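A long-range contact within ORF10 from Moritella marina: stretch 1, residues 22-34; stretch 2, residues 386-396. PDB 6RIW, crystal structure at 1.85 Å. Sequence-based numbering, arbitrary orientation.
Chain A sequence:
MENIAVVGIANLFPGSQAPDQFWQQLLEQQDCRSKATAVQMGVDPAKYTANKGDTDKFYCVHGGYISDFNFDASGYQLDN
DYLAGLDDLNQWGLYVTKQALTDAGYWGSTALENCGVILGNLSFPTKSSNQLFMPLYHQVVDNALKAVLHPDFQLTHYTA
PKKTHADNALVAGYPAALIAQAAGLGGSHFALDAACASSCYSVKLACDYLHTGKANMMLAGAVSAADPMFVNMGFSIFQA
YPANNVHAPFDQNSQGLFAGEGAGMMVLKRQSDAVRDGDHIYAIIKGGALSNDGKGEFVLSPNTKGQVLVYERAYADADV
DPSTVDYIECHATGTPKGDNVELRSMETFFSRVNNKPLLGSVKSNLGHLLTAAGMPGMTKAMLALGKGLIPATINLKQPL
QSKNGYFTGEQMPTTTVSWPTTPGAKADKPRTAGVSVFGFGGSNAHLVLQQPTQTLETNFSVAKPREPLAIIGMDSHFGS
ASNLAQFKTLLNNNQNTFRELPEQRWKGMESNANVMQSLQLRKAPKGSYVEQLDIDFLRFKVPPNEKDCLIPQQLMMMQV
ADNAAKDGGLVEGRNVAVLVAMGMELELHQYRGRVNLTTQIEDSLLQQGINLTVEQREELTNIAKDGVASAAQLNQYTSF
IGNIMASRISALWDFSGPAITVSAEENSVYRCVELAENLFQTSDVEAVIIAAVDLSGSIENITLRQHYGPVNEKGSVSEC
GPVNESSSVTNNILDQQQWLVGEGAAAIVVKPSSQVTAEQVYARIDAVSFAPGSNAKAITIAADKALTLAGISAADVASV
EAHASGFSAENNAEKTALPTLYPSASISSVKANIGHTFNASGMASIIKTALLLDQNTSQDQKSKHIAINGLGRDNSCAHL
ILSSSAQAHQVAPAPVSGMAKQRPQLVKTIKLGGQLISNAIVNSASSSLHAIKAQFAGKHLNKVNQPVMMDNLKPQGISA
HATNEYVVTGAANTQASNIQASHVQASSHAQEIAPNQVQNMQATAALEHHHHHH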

# COMPACT_ATOMS: atom_id res chain seq x y z
N PHE A 22 3.67 -27.43 -1.13
CA PHE A 22 4.31 -26.69 -0.05
C PHE A 22 4.42 -27.55 1.21
O PHE A 22 5.48 -27.59 1.85
CB PHE A 22 3.50 -25.41 0.19
CG PHE A 22 3.77 -24.70 1.51
CD1 PHE A 22 4.98 -24.07 1.75
CD2 PHE A 22 2.77 -24.58 2.45
CE1 PHE A 22 5.20 -23.38 2.93
CE2 PHE A 22 2.98 -23.88 3.64
CZ PHE A 22 4.20 -23.28 3.87
N TRP A 23 3.35 -28.25 1.55
CA TRP A 23 3.34 -29.08 2.75
C TRP A 23 4.41 -30.17 2.67
O TRP A 23 5.18 -30.38 3.62
CB TRP A 23 1.96 -29.70 2.95
CG TRP A 23 1.89 -30.54 4.18
CD1 TRP A 23 1.82 -31.90 4.23
CD2 TRP A 23 1.91 -30.08 5.54
NE1 TRP A 23 1.78 -32.31 5.55
CE2 TRP A 23 1.84 -31.21 6.36
CE3 TRP A 23 1.97 -28.81 6.13
CZ2 TRP A 23 1.83 -31.13 7.76
CZ3 TRP A 23 1.96 -28.73 7.52
CH2 TRP A 23 1.89 -29.88 8.31
N GLN A 24 4.49 -30.87 1.53
CA GLN A 24 5.50 -31.91 1.37
C GLN A 24 6.90 -31.33 1.49
O GLN A 24 7.80 -31.94 2.08
CB GLN A 24 5.33 -32.61 0.03
CG GLN A 24 6.14 -33.89 -0.10
CD GLN A 24 5.79 -34.93 0.96
OE1 GLN A 24 4.62 -35.10 1.32
NE2 GLN A 24 6.80 -35.62 1.47
N GLN A 25 7.12 -30.13 0.95
CA GLN A 25 8.43 -29.50 1.08
C GLN A 25 8.78 -29.25 2.54
O GLN A 25 9.94 -29.41 2.95
CB GLN A 25 8.48 -28.21 0.28
CG GLN A 25 8.77 -28.47 -1.19
CD GLN A 25 8.44 -27.30 -2.07
OE1 GLN A 25 8.38 -26.15 -1.61
NE2 GLN A 25 8.19 -27.57 -3.36
N LEU A 26 7.80 -28.81 3.34
CA LEU A 26 8.04 -28.61 4.77
C LEU A 26 8.38 -29.93 5.45
O LEU A 26 9.27 -29.98 6.31
CB LEU A 26 6.79 -28.00 5.43
CG LEU A 26 6.42 -26.60 4.93
CD1 LEU A 26 5.29 -26.03 5.76
CD2 LEU A 26 7.63 -25.71 5.01
N LEU A 27 7.65 -30.99 5.11
CA LEU A 27 7.90 -32.30 5.73
C LEU A 27 9.29 -32.81 5.41
O LEU A 27 9.89 -33.53 6.23
CB LEU A 27 6.86 -33.32 5.28
CG LEU A 27 5.38 -33.03 5.57
CD1 LEU A 27 4.51 -34.15 5.00
CD2 LEU A 27 5.18 -32.90 7.06
N GLU A 28 9.82 -32.45 4.24
CA GLU A 28 11.14 -32.85 3.78
C GLU A 28 12.22 -31.85 4.14
O GLU A 28 13.36 -32.01 3.69
CB GLU A 28 11.13 -33.06 2.26
CG GLU A 28 10.18 -34.14 1.75
CD GLU A 28 10.10 -34.20 0.23
OE1 GLU A 28 10.90 -33.50 -0.44
OE2 GLU A 28 9.25 -34.95 -0.31
N GLN A 29 11.89 -30.79 4.89
CA GLN A 29 12.85 -29.77 5.31
C GLN A 29 13.53 -29.11 4.11
O GLN A 29 14.72 -28.79 4.15
CB GLN A 29 13.89 -30.35 6.27
CG GLN A 29 13.27 -31.02 7.47
CD GLN A 29 14.30 -31.33 8.55
OE1 GLN A 29 15.21 -30.53 8.80
NE2 GLN A 29 14.15 -32.48 9.19
N GLN A 30 12.76 -28.88 3.06
CA GLN A 30 13.30 -28.27 1.85
C GLN A 30 13.67 -26.81 2.08
O GLN A 30 12.87 -26.04 2.64
CB GLN A 30 12.27 -28.36 0.72
CG GLN A 30 12.86 -28.32 -0.67
CD GLN A 30 13.49 -29.64 -1.02
OE1 GLN A 30 12.94 -30.70 -0.74
NE2 GLN A 30 14.67 -29.58 -1.64
N ASP A 31 14.86 -26.43 1.64
CA ASP A 31 15.27 -25.03 1.59
C ASP A 31 14.91 -24.49 0.21
O ASP A 31 15.40 -24.99 -0.81
CB ASP A 31 16.77 -24.92 1.84
CG ASP A 31 17.24 -23.48 2.06
OD1 ASP A 31 16.55 -22.52 1.63
OD2 ASP A 31 18.33 -23.30 2.65
N CYS A 32 14.04 -23.48 0.17
CA CYS A 32 13.55 -22.90 -1.08
C CYS A 32 14.18 -21.55 -1.41
O CYS A 32 13.73 -20.89 -2.36
CB CYS A 32 12.03 -22.76 -1.02
SG CYS A 32 11.18 -24.34 -0.62
N ARG A 33 15.20 -21.12 -0.66
CA ARG A 33 15.88 -19.86 -0.93
C ARG A 33 16.93 -20.06 -2.03
O ARG A 33 17.41 -21.17 -2.26
CB ARG A 33 16.53 -19.34 0.37
CG ARG A 33 15.53 -19.28 1.55
CD ARG A 33 16.21 -19.19 2.91
NE ARG A 33 17.14 -20.30 3.11
CZ ARG A 33 18.22 -20.25 3.89
NH1 ARG A 33 18.51 -19.14 4.56
NH2 ARG A 33 19.01 -21.31 3.99
N SER A 34 17.26 -18.97 -2.73
CA SER A 34 18.16 -19.05 -3.87
C SER A 34 18.78 -17.68 -4.13
O SER A 34 18.44 -16.69 -3.50
CB SER A 34 17.44 -19.56 -5.13
OG SER A 34 16.43 -18.65 -5.54
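Stretch 2, residues 386-396: GKGLIPATINL

How does stretch 2 begin its course along stretch 1? It enters as the end of a helix, G386 and K387, and leaves helical geometry at G388, whose phi is positive (70°). G386 stays clear of the other stretch, but K387 points toward it with a side chain extended as far as CE, with chi4 m, that runs along the indole of W23. K387 CE lies 4.1 Å from the centroid of the five-membered ring and 22° off its normal, a CH-pi contact over one face, while K387 CD comes within 3.4 Å of W23 NE1. The aliphatic part of the lysine thus serves as the apolar surface here.

What happens once the chain turns extended? L389 and I390 form a short strand, so their side chains alternate: L389 points toward stretch 1 and I390 away. L389 CB lies 4.3 Å from W23 CZ2, and L389 O meets the edge of the ring near its plane, 3.5 Å from W23 CH2. That carbonyl is buried by the contact without a hydrogen-bonding partner in the model. P391 then packs against the helix. P391 CG is 3.5 Å from W23 CH2 and 4.5 Å from L27 CD2, and P391 CB is 3.7 Å from L26 CB, so one proline ring touches three residues of the helix 22-27.

How do the two backbones meet beyond the proline? They run in the same general sense, with L27 CA 5.4 Å from P391 CA and Q29 CA 6.0 Å from I394 CA. No direct hydrogen bond joins them; water does the work at A392. One water donates to L26 O (2.7 Å) and A392 O (2.8 Å); a second donates to L26 O (2.8 Å) and accepts from A392 N (2.8 Å). The methyl of A392 also packs on the Q29 side chain, A392 CB to Q29 CD 3.9 Å, whereas T393 turns away.

Where does the contact end? Stretch 1 leaves its helix through a Schellman motif, with Q29 at positive phi, and I394 packs against the loop that follows. I394 CG2 lies 3.7 Å from Q29 CB, and I394 CD1 approaches D31 CA at 3.8 Å and Q30 O at 3.9 Å. N395, itself at positive phi, places N395 OD1 3.1 Å from R33 NH2, but the angle is too poor for a hydrogen bond. R33 is instead held by D31 in a salt bridge, R33 NH2 to D31 OD2 2.5 Å, and R33 NE donates a hydrogen bond to D31 OD1 at 2.7 Å. L396 lies beyond reach.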

# COMPACT_ATOMS: atom_id res chain seq x y z
N GLY A 386 -4.91 -29.46 10.81
CA GLY A 386 -5.76 -30.48 10.21
C GLY A 386 -5.12 -31.85 10.18
O GLY A 386 -5.82 -32.86 10.32
N LYS A 387 -3.81 -31.92 10.01
CA LYS A 387 -3.09 -33.18 9.86
C LYS A 387 -2.47 -33.70 11.15
O LYS A 387 -2.01 -34.85 11.18
CB LYS A 387 -1.99 -33.02 8.79
CG LYS A 387 -2.54 -32.68 7.42
CD LYS A 387 -1.45 -32.66 6.37
CE LYS A 387 -2.02 -32.55 4.96
NZ LYS A 387 -2.90 -33.70 4.63
N GLY A 388 -2.43 -32.90 12.21
CA GLY A 388 -1.84 -33.36 13.46
C GLY A 388 -0.34 -33.54 13.46
O GLY A 388 0.19 -34.26 14.31
N LEU A 389 0.37 -32.88 12.54
CA LEU A 389 1.83 -32.95 12.44
C LEU A 389 2.39 -31.54 12.37
O LEU A 389 1.79 -30.65 11.76
CB LEU A 389 2.30 -33.73 11.19
CG LEU A 389 1.97 -35.21 11.06
CD1 LEU A 389 2.19 -35.70 9.63
CD2 LEU A 389 2.80 -36.01 12.05
N ILE A 390 3.57 -31.35 12.97
CA ILE A 390 4.24 -30.05 12.93
C ILE A 390 5.57 -30.19 12.21
O ILE A 390 6.47 -30.91 12.68
CB ILE A 390 4.42 -29.48 14.35
CG1 ILE A 390 3.05 -29.17 14.96
CG2 ILE A 390 5.30 -28.24 14.30
CD1 ILE A 390 3.08 -28.86 16.44
N PRO A 391 5.75 -29.53 11.07
CA PRO A 391 7.03 -29.59 10.36
C PRO A 391 8.14 -28.87 11.11
O PRO A 391 7.92 -28.03 11.98
CB PRO A 391 6.74 -28.90 9.02
CG PRO A 391 5.23 -28.85 8.92
CD PRO A 391 4.72 -28.80 10.32
N ALA A 392 9.37 -29.21 10.73
CA ALA A 392 10.56 -28.61 11.32
C ALA A 392 10.75 -27.16 10.88
O ALA A 392 10.30 -26.73 9.81
CB ALA A 392 11.80 -29.41 10.91
N THR A 393 11.43 -26.40 11.74
CA THR A 393 12.14 -25.20 11.33
C THR A 393 13.54 -25.64 10.90
O THR A 393 14.24 -26.30 11.67
CB THR A 393 12.22 -24.19 12.48
OG1 THR A 393 10.90 -23.77 12.85
CG2 THR A 393 13.08 -22.99 12.11
N ILE A 394 13.93 -25.30 9.67
CA ILE A 394 15.19 -25.80 9.12
C ILE A 394 16.35 -24.90 9.53
O ILE A 394 16.16 -23.75 9.94
CB ILE A 394 15.11 -25.95 7.59
CG1 ILE A 394 15.05 -24.59 6.90
CG2 ILE A 394 13.91 -26.81 7.20
CD1 ILE A 394 15.30 -24.65 5.41
N ASN A 395 17.57 -25.44 9.41
CA ASN A 395 18.83 -24.73 9.65
C ASN A 395 19.01 -24.29 11.10
O ASN A 395 19.82 -23.39 11.39
CB ASN A 395 19.01 -23.53 8.73
CG ASN A 395 19.02 -23.91 7.27
OD1 ASN A 395 18.44 -23.21 6.42
ND2 ASN A 395 19.64 -25.05 6.96
N LEU A 396 18.27 -24.89 12.01
CA LEU A 396 18.29 -24.50 13.42
C LEU A 396 19.15 -25.53 14.16
O LEU A 396 18.71 -26.65 14.41
CB LEU A 396 16.86 -24.45 13.95
CG LEU A 396 16.64 -24.15 15.43
CD1 LEU A 396 17.06 -22.74 15.73
CD2 LEU A 396 15.17 -24.38 15.77
O HOH W 1 10.54 -27.74 7.19
O HOH W 2 9.83 -31.18 8.73
O HOH W 3 17.87 -28.34 8.29